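Local coordinates for actibind (Aspergillus niger, PDB 3D3Z), which cleaves RNA as a ribonuclease of the T2 family, probably with little base specificity and a preference for adenylic acid, at residues A[89-92]-A[93-97]; A[103-106]-A[107-110]. All coordinates share one frame; numbering follows the deposited sequence. Where two conformers were deposited one is given.

Interaction 1. Residues A[89-92]-A[93-97]. With D3Z (1-(5-deoxy-beta-L-xylofuranosyl)pyrimidine-2,4(1H,3H)-dione), chain E; EDO (1,2-ethanediol), chain F.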
ATOM      1  N   SER A  89      13.522 -10.377   2.730  1.00 19.98           N
ATOM      2  CA  SER A  89      13.371 -10.804   4.135  1.00 20.26           C
ATOM      3  C   SER A  89      12.252 -10.001   4.834  1.00 19.56           C
ATOM      4  O   SER A  89      11.355 -10.569   5.496  1.00 19.61           O
ATOM      5  CB  SER A  89      14.676 -10.565   4.903  1.00 20.77           C
ATOM      6  OG  SER A  89      15.695 -11.445   4.480  1.00 26.29           O
ATOM      7  N   TYR A  90      12.308  -8.692   4.644  1.00 19.24           N
ATOM      8  CA  TYR A  90      11.287  -7.814   5.142  1.00 18.92           C
ATOM      9  C   TYR A  90       9.886  -8.147   4.525  1.00 17.49           C
ATOM     10  O   TYR A  90       8.872  -8.143   5.239  1.00 17.87           O
ATOM     11  CB  TYR A  90      11.665  -6.345   4.924  1.00 18.90           C
ATOM     12  CG  TYR A  90      10.679  -5.347   5.511  1.00 17.34           C
ATOM     13  CD1 TYR A  90      10.939  -4.711   6.716  1.00 18.43           C
ATOM     14  CD2 TYR A  90       9.515  -4.983   4.815  1.00 19.76           C
ATOM     15  CE1 TYR A  90      10.032  -3.805   7.263  1.00 19.57           C
ATOM     16  CE2 TYR A  90       8.578  -4.092   5.366  1.00 17.17           C
ATOM     17  CZ  TYR A  90       8.866  -3.506   6.583  1.00 18.30           C
ATOM     18  OH  TYR A  90       8.007  -2.606   7.132  1.00 22.12           O
ATOM     19  N   MET A  91       9.810  -8.411   3.222  1.00 17.42           N
ATOM     20  CA  MET A  91       8.550  -8.788   2.642  1.00 17.52           C
ATOM     21  C   MET A  91       7.946 -10.083   3.182  1.00 17.23           C
ATOM     22  O   MET A  91       6.687 -10.214   3.326  1.00 16.49           O
ATOM     23  CB  MET A  91       8.653  -8.839   1.126  1.00 15.62           C
ATOM     24  CG  MET A  91       8.888  -7.469   0.482  1.00 16.77           C
ATOM     25  SD  MET A  91       9.329  -7.607  -1.252  1.00 17.11           S
ATOM     26  CE  MET A  91       8.091  -8.766  -1.918  1.00 18.54           C
ATOM     27  N   LYS A  92       8.802 -11.068   3.447  1.00 17.11           N
ATOM     28  CA  LYS A  92       8.353 -12.272   4.106  1.00 18.67           C
ATOM     29  C   LYS A  92       7.690 -12.017   5.470  1.00 17.67           C
ATOM     30  O   LYS A  92       6.706 -12.670   5.822  1.00 17.69           O
ATOM     31  CB  LYS A  92       9.529 -13.222   4.278  1.00 18.52           C
ATOM     32  CG  LYS A  92       9.954 -13.858   2.979  1.00 20.51           C
ATOM     33  CD  LYS A  92      11.224 -14.685   3.183  1.00 21.93           C
ATOM     34  CE  LYS A  92      11.800 -15.302   1.894  1.00 25.97           C
ATOM     35  NZ  LYS A  92      13.289 -15.616   1.930  1.00 27.88           N
ATOM     36  N   GLU A  93       8.209 -11.034   6.203  1.00 18.39           N
ATOM     37  CA  GLU A  93       7.718 -10.671   7.524  1.00 17.96           C
ATOM     38  C   GLU A  93       6.459  -9.763   7.492  1.00 17.85           C
ATOM     39  O   GLU A  93       5.465 -10.059   8.156  1.00 16.50           O
ATOM     40  CB  GLU A  93       8.853 -10.008   8.329  1.00 18.60           C
ATOM     41  CG  GLU A  93       8.409  -9.444   9.656  1.00 18.28           C
ATOM     42  CD  GLU A  93       7.810 -10.477  10.626  1.00 19.92           C
ATOM     43  OE1 GLU A  93       7.921 -11.672  10.398  1.00 20.65           O
ATOM     44  OE2 GLU A  93       7.186 -10.058  11.579  1.00 17.56           O
ATOM     45  N   TYR A  94       6.514  -8.734   6.645  1.00 16.44           N
ATOM     46  CA  TYR A  94       5.554  -7.638   6.640  1.00 17.07           C
ATOM     47  C   TYR A  94       4.647  -7.586   5.417  1.00 16.85           C
ATOM     48  O   TYR A  94       3.694  -6.857   5.449  1.00 16.97           O
ATOM     49  CB  TYR A  94       6.237  -6.280   6.893  1.00 18.20           C
ATOM     50  CG  TYR A  94       6.813  -6.069   8.288  1.00 19.45           C
ATOM     51  CD1 TYR A  94       6.014  -5.665   9.342  1.00 21.15           C
ATOM     52  CD2 TYR A  94       8.178  -6.180   8.525  1.00 16.50           C
ATOM     53  CE1 TYR A  94       6.557  -5.458  10.602  1.00 20.15           C
ATOM     54  CE2 TYR A  94       8.708  -6.016   9.786  1.00 16.28           C
ATOM     55  CZ  TYR A  94       7.895  -5.642  10.816  1.00 17.99           C
ATOM     56  OH  TYR A  94       8.408  -5.466  12.084  1.00 18.73           O
ATOM     57  N   TRP A  95       4.920  -8.403   4.399  1.00 15.55           N
ATOM     58  CA  TRP A  95       4.050  -8.548   3.241  1.00 16.32           C
ATOM     59  C   TRP A  95       3.683 -10.044   3.034  1.00 16.68           C
ATOM     60  O   TRP A  95       3.614 -10.571   1.911  1.00 17.39           O
ATOM     61  CB  TRP A  95       4.732  -7.954   2.041  1.00 14.71           C
ATOM     62  CG  TRP A  95       3.840  -7.589   0.937  1.00 13.68           C
ATOM     63  CD1 TRP A  95       2.598  -8.084   0.661  1.00 14.95           C
ATOM     64  CD2 TRP A  95       4.133  -6.645  -0.098  1.00 15.20           C
ATOM     65  NE1 TRP A  95       2.081  -7.502  -0.458  1.00 12.41           N
ATOM     66  CE2 TRP A  95       3.008  -6.626  -0.961  1.00 12.00           C
ATOM     67  CE3 TRP A  95       5.255  -5.822  -0.391  1.00 14.15           C
ATOM     68  CZ2 TRP A  95       2.941  -5.769  -2.083  1.00 13.90           C
ATOM     69  CZ3 TRP A  95       5.178  -4.954  -1.506  1.00 15.35           C
ATOM     70  CH2 TRP A  95       4.059  -4.995  -2.358  1.00 15.95           C
ATOM     71  N   PRO A  96       3.318 -10.728   4.127  1.00 16.76           N
ATOM     72  CA  PRO A  96       2.999 -12.130   3.972  1.00 17.72           C
ATOM     73  C   PRO A  96       1.633 -12.406   3.287  1.00 16.87           C
ATOM     74  O   PRO A  96       0.688 -11.568   3.341  1.00 17.87           O
ATOM     75  CB  PRO A  96       2.979 -12.617   5.413  1.00 16.52           C
ATOM     76  CG  PRO A  96       2.387 -11.469   6.194  1.00 17.11           C
ATOM     77  CD  PRO A  96       3.057 -10.275   5.496  1.00 16.48           C
ATOM     78  N   ASP A  97       1.567 -13.540   2.592  1.00 17.81           N
ATOM     79  CA  ASP A  97       0.324 -14.176   2.297  1.00 18.79           C
ATOM     80  C   ASP A  97      -0.141 -14.961   3.578  1.00 20.05           C
ATOM     81  O   ASP A  97       0.599 -15.789   4.155  1.00 19.73           O
ATOM     82  CB  ASP A  97       0.441 -15.020   1.021  1.00 19.01           C
ATOM     83  CG  ASP A  97      -0.863 -15.547   0.554  1.00 19.57           C
ATOM     84  OD1 ASP A  97      -1.473 -16.353   1.266  1.00 22.56           O
ATOM     85  OD2 ASP A  97      -1.294 -15.153  -0.535  1.00 22.28           O
TER
HETATM   86  N1  D3Z E 252      -4.830 -12.267   0.179  0.50 41.40           N
HETATM   87  C2  D3Z E 252      -3.600 -12.947   0.088  0.50 40.68           C
HETATM   88  N3  D3Z E 252      -2.712 -12.831   1.070  0.50 40.48           N
HETATM   89  C4  D3Z E 252      -2.943 -12.073   2.144  0.50 40.63           C
HETATM   90  C5  D3Z E 252      -4.137 -11.407   2.237  0.50 41.14           C
HETATM   91  C6  D3Z E 252      -5.091 -11.512   1.235  0.50 41.09           C
HETATM   92  O2  D3Z E 252      -3.325 -13.666  -0.895  0.50 40.41           O
HETATM   93  O4  D3Z E 252      -2.123 -11.961   3.078  0.50 40.47           O
HETATM   94  C1' D3Z E 252      -5.808 -12.363  -0.875  0.50 41.89           C
HETATM   95  C2' D3Z E 252      -5.027 -12.706  -2.127  0.50 44.08           C
HETATM   96  O2' D3Z E 252      -5.340 -14.047  -2.547  0.50 45.72           O
HETATM   97  C3' D3Z E 252      -5.356 -11.619  -3.135  0.50 43.14           C
HETATM   98  C4' D3Z E 252      -6.348 -10.684  -2.466  0.50 44.13           C
HETATM   99  O3' D3Z E 252      -4.192 -10.889  -3.482  0.50 43.55           O
HETATM  100  O4' D3Z E 252      -6.443 -11.090  -1.087  0.50 44.33           O
HETATM  101  C5' D3Z E 252      -5.876  -9.243  -2.624  0.50 43.85           C
HETATM  102  C1  EDO F 253       4.793 -15.108   9.425  1.00 29.89           C
HETATM  103  O1  EDO F 253       3.363 -14.982   9.560  1.00 30.05           O
HETATM  104  C2  EDO F 253       5.292 -13.995   8.503  1.00 26.44           C
HETATM  105  O2  EDO F 253       4.760 -12.708   8.863  1.00 26.80           O

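Interaction 2. Residues A[103-106]-A[107-110]. With D3Z (1-(5-deoxy-beta-L-xylofuranosyl)pyrimidine-2,4(1H,3H)-dione), chain E; PO4 (phosphate ion), chain D.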
ATOM      1  N   GLU A 103       2.906 -19.230  -0.360  1.00 21.48           N
ATOM      2  CA  GLU A 103       1.995 -18.473  -1.207  1.00 20.83           C
ATOM      3  C   GLU A 103       2.441 -17.000  -1.370  1.00 19.30           C
ATOM      4  O   GLU A 103       1.851 -16.283  -2.156  1.00 17.36           O
ATOM      5  CB  GLU A 103       0.571 -18.554  -0.614  1.00 21.77           C
ATOM      6  CG  GLU A 103      -0.120 -19.912  -0.716  1.00 25.16           C
ATOM      7  CD  GLU A 103       0.501 -20.989   0.182  1.00 32.20           C
ATOM      8  OE1 GLU A 103       0.568 -20.842   1.433  1.00 34.31           O
ATOM      9  OE2 GLU A 103       0.969 -22.005  -0.376  1.00 37.91           O
ATOM     10  N   ASP A 104       3.464 -16.567  -0.636  1.00 18.29           N
ATOM     11  CA  ASP A 104       3.998 -15.194  -0.815  1.00 17.55           C
ATOM     12  C   ASP A 104       4.236 -14.847  -2.298  1.00 17.22           C
ATOM     13  O   ASP A 104       3.792 -13.801  -2.763  1.00 17.69           O
ATOM     14  CB  ASP A 104       5.300 -14.939  -0.067  1.00 17.62           C
ATOM     15  CG  ASP A 104       5.135 -14.946   1.416  1.00 16.93           C
ATOM     16  OD1 ASP A 104       3.951 -14.982   1.884  1.00 13.93           O
ATOM     17  OD2 ASP A 104       6.185 -14.935   2.132  1.00 19.97           O
ATOM     18  N   GLU A 105       4.908 -15.735  -3.035  1.00 16.72           N
ATOM     19  CA  GLU A 105       5.292 -15.502  -4.411  1.00 16.56           C
ATOM     20  C   GLU A 105       4.099 -15.156  -5.274  1.00 16.67           C
ATOM     21  O   GLU A 105       4.118 -14.128  -5.996  1.00 16.35           O
ATOM     22  CB  GLU A 105       6.010 -16.734  -4.974  1.00 15.71           C
ATOM     23  CG  GLU A 105       6.348 -16.682  -6.475  1.00 17.92           C
ATOM     24  CD  GLU A 105       7.143 -15.442  -6.939  1.00 17.03           C
ATOM     25  OE1 GLU A 105       8.008 -14.938  -6.203  1.00 15.61           O
ATOM     26  OE2 GLU A 105       6.896 -14.952  -8.078  1.00 20.46           O
ATOM     27  N   SER A 106       3.030 -15.964  -5.156  0.70 16.06           N
ATOM     28  CA  SER A 106       1.800 -15.747  -5.942  0.70 16.14           C
ATOM     29  C   SER A 106       1.176 -14.404  -5.601  0.70 15.04           C
ATOM     30  O   SER A 106       0.711 -13.706  -6.482  0.70 14.98           O
ATOM     31  CB  SER A 106       0.737 -16.874  -5.797  0.70 16.86           C
ATOM     32  OG  SER A 106       0.655 -17.385  -4.465  0.70 17.31           O
ATOM     33  N   PHE A 107       1.201 -14.043  -4.328  1.00 15.64           N
ATOM     34  CA  PHE A 107       0.608 -12.782  -3.837  1.00 16.13           C
ATOM     35  C   PHE A 107       1.385 -11.589  -4.398  1.00 16.18           C
ATOM     36  O   PHE A 107       0.790 -10.601  -4.887  1.00 13.50           O
ATOM     37  CB  PHE A 107       0.649 -12.775  -2.289  1.00 15.03           C
ATOM     38  CG  PHE A 107      -0.017 -11.582  -1.621  1.00 15.05           C
ATOM     39  CD1 PHE A 107      -1.010 -10.870  -2.196  1.00 15.01           C
ATOM     40  CD2 PHE A 107       0.367 -11.223  -0.359  1.00 13.93           C
ATOM     41  CE1 PHE A 107      -1.600  -9.775  -1.542  1.00 16.63           C
ATOM     42  CE2 PHE A 107      -0.222 -10.156   0.323  1.00 16.19           C
ATOM     43  CZ  PHE A 107      -1.166  -9.423  -0.273  1.00 13.86           C
ATOM     44  N   TRP A 108       2.712 -11.651  -4.301  1.00 16.30           N
ATOM     45  CA  TRP A 108       3.576 -10.574  -4.846  1.00 16.93           C
ATOM     46  C   TRP A 108       3.457 -10.431  -6.370  1.00 15.76           C
ATOM     47  O   TRP A 108       3.350  -9.324  -6.927  1.00 15.99           O
ATOM     48  CB  TRP A 108       5.017 -10.781  -4.389  1.00 17.41           C
ATOM     49  CG  TRP A 108       5.195 -10.877  -2.939  1.00 16.96           C
ATOM     50  CD1 TRP A 108       4.426 -10.262  -1.959  1.00 16.80           C
ATOM     51  CD2 TRP A 108       6.261 -11.541  -2.244  1.00 18.50           C
ATOM     52  NE1 TRP A 108       4.934 -10.558  -0.708  1.00 15.41           N
ATOM     53  CE2 TRP A 108       6.066 -11.315  -0.858  1.00 18.90           C
ATOM     54  CE3 TRP A 108       7.374 -12.295  -2.662  1.00 16.94           C
ATOM     55  CZ2 TRP A 108       6.886 -11.843   0.087  1.00 17.74           C
ATOM     56  CZ3 TRP A 108       8.211 -12.833  -1.693  1.00 16.73           C
ATOM     57  CH2 TRP A 108       7.973 -12.585  -0.337  1.00 17.24           C
ATOM     58  N   GLU A 109       3.428 -11.584  -7.055  1.00 16.26           N
ATOM     59  CA  GLU A 109       3.073 -11.590  -8.494  1.00 17.67           C
ATOM     60  C   GLU A 109       1.788 -10.848  -8.721  1.00 17.73           C
ATOM     61  O   GLU A 109       1.678  -9.973  -9.598  1.00 15.00           O
ATOM     62  CB  GLU A 109       2.926 -13.010  -9.023  1.00 17.37           C
ATOM     63  CG  GLU A 109       4.243 -13.769  -9.174  1.00 19.56           C
ATOM     64  CD  GLU A 109       4.025 -15.253  -9.433  1.00 18.97           C
ATOM     65  OE1 GLU A 109       2.896 -15.574  -9.815  1.00 24.88           O
ATOM     66  OE2 GLU A 109       4.964 -16.069  -9.231  1.00 19.62           O
ATOM     67  N   HIS A 110       0.760 -11.219  -7.973  1.00 17.30           N
ATOM     68  CA  HIS A 110      -0.566 -10.572  -8.122  1.00 16.58           C
ATOM     69  C   HIS A 110      -0.513  -9.060  -7.986  1.00 14.65           C
ATOM     70  O   HIS A 110      -1.029  -8.305  -8.824  1.00 15.36           O
ATOM     71  CB  HIS A 110      -1.581 -11.183  -7.135  1.00 15.48           C
ATOM     72  CG  HIS A 110      -2.911 -10.496  -7.143  1.00 17.45           C
ATOM     73  ND1 HIS A 110      -3.815 -10.647  -8.167  1.00 20.79           N
ATOM     74  CD2 HIS A 110      -3.475  -9.630  -6.266  1.00 18.41           C
ATOM     75  CE1 HIS A 110      -4.869  -9.886  -7.943  1.00 20.09           C
ATOM     76  NE2 HIS A 110      -4.706  -9.282  -6.776  1.00 16.99           N
TER
HETATM   77  N1  D3Z E 252      -4.830 -12.267   0.179  0.50 41.40           N
HETATM   78  C2  D3Z E 252      -3.600 -12.947   0.088  0.50 40.68           C
HETATM   79  N3  D3Z E 252      -2.712 -12.831   1.070  0.50 40.48           N
HETATM   80  C4  D3Z E 252      -2.943 -12.073   2.144  0.50 40.63           C
HETATM   81  C5  D3Z E 252      -4.137 -11.407   2.237  0.50 41.14           C
HETATM   82  C6  D3Z E 252      -5.091 -11.512   1.235  0.50 41.09           C
HETATM   83  O2  D3Z E 252      -3.325 -13.666  -0.895  0.50 40.41           O
HETATM   84  O4  D3Z E 252      -2.123 -11.961   3.078  0.50 40.47           O
HETATM   85  C1' D3Z E 252      -5.808 -12.363  -0.875  0.50 41.89           C
HETATM   86  C2' D3Z E 252      -5.027 -12.706  -2.127  0.50 44.08           C
HETATM   87  O2' D3Z E 252      -5.340 -14.047  -2.547  0.50 45.72           O
HETATM   88  C3' D3Z E 252      -5.356 -11.619  -3.135  0.50 43.14           C
HETATM   89  C4' D3Z E 252      -6.348 -10.684  -2.466  0.50 44.13           C
HETATM   90  O3' D3Z E 252      -4.192 -10.889  -3.482  0.50 43.55           O
HETATM   91  O4' D3Z E 252      -6.443 -11.090  -1.087  0.50 44.33           O
HETATM   92  C5' D3Z E 252      -5.876  -9.243  -2.624  0.50 43.85           C
HETATM   93  P   PO4 D 251      -6.120  -6.402  -4.853  1.00 20.80           P
HETATM   94  O1  PO4 D 251      -6.705  -5.507  -5.957  1.00 19.13           O
HETATM   95  O2  PO4 D 251      -6.968  -6.160  -3.637  1.00 24.44           O
HETATM   96  O3  PO4 D 251      -4.654  -6.075  -4.664  1.00 22.57           O
HETATM   97  O4  PO4 D 251      -6.232  -7.777  -5.457  1.00 18.37           O

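Interaction 1. Residues A[89-92]-A[93-97]
Tyr90 and Tyr94, one helical turn apart, form an offset aromatic stack at the C-terminal end of helix 85-94 in the RNase T2 fold, just before the chain leaves the helix and enters the nucleoside pocket. The ring centroids are 4.5 Å apart and the planes are inclined by 26°. This tilt brings one side of the Tyr94 ring down onto its neighbour, with CD2 of Tyr94 3.3 Å from CE1 of Tyr90, while the hydroxyl end of Tyr90 reaches under the rim of the Tyr94 ring. The two first torsions make the overlap possible: CG of Tyr90, trans to its own nitrogen (chi1 -176°), carries the ring forward along the helix toward Tyr94, whose CG stands beside its own nitrogen (chi1 -68°) and holds the ring across its path. CG of Glu93 lies over the other face of Tyr94, and Lys148 makes a cation-pi contact with Tyr90.

On the buried side of the same turn, Met91 and Trp95 run side by side, and CG of Met91 meets CE3 of Trp95 at 4.1 Å. Helix 104-116 and Phe140 of helix 134-147 also pack against this pair. The backbone closes with Tyr94 N bonded to Tyr90 O at 2.8 Å and Trp95 N to Met91 O at 2.7 Å. Trp95 is the first residue to abandon helical geometry, and its indole lies close to Glu111 and His51, both predicted active-site residues.

Beyond the turn, Pro96 and Asp97 help to line the site of the bound uracil nucleoside, which is also gripped by the backbone nitrogen of Tyr98. The carboxylate of Asp97 faces the base, where OD2 of Asp97 comes within 2.5 Å of O2 of D3Z.

Interaction 2. Residues A[103-106]-A[107-110]
Asp104 and Trp108 point the same way from successive turns of helix 104-116, the RNase T2 helix that also carries the predicted active-site residues Glu111 and His115. The methylene of the aspartate sits over the indole in a CH-pi contact: CB of Asp104 is 3.6 Å from the centroid of the Trp108 six-membered ring. The same indole face meets the Asp104 carbonyl, whose oxygen lies 3.2 Å above the ring plane and accepts the Trp108 N-H. A hydrogen bond from NE1 to Trp95 O helps to fix the rotation of the Trp108 indole, while OD1 of Asp104 accepts the backbone N-H of Asp97.

The side chains of Phe107 and His110 project from the helix on the ligand side. The uracil of D3Z lies over one face of Phe107, with N3 of the base 3.7 Å above the centre of the ring. His110 carries its CG trans to the backbone nitrogen (chi1 175°), which takes the imidazole away from the turn and lets NE2 donate a nearly straight bond of 2.5 Å to O4 of the phosphate, at 170°. That ion is also bound by Lys114 and His115.

On a third side, Glu105 and Glu109 cross with their carboxylate planes 59° apart. Glu105 bends at its second torsion, bringing its OE2 to 2.5 Å from OE2 of Glu109, while Thr76 OG1 and the backbone N-H of Ile75 also engage the Glu105 carboxylate. So close an approach of two acidic oxygens suggests that a proton is held between them, relieving their like charge.

The two contacts come in series along the chain, interaction 1 on helix 85-94 and its exit, interaction 2 at the start of helix 104-116, with centres about 11 Å apart. Their buried faces meet directly: the methyl CE of Met91 packs on CD2 of Trp108 at 3.3 Å, and Trp95 makes edge-to-face contacts with both Trp108 and Phe107. Polar bonds from the loop that follows the first helix to the second helix complete the join. The nucleoside is thus met from two sources, Pro96 and Asp97 of the loop after helix 85-94, and Phe107 and His110 of helix 104-116.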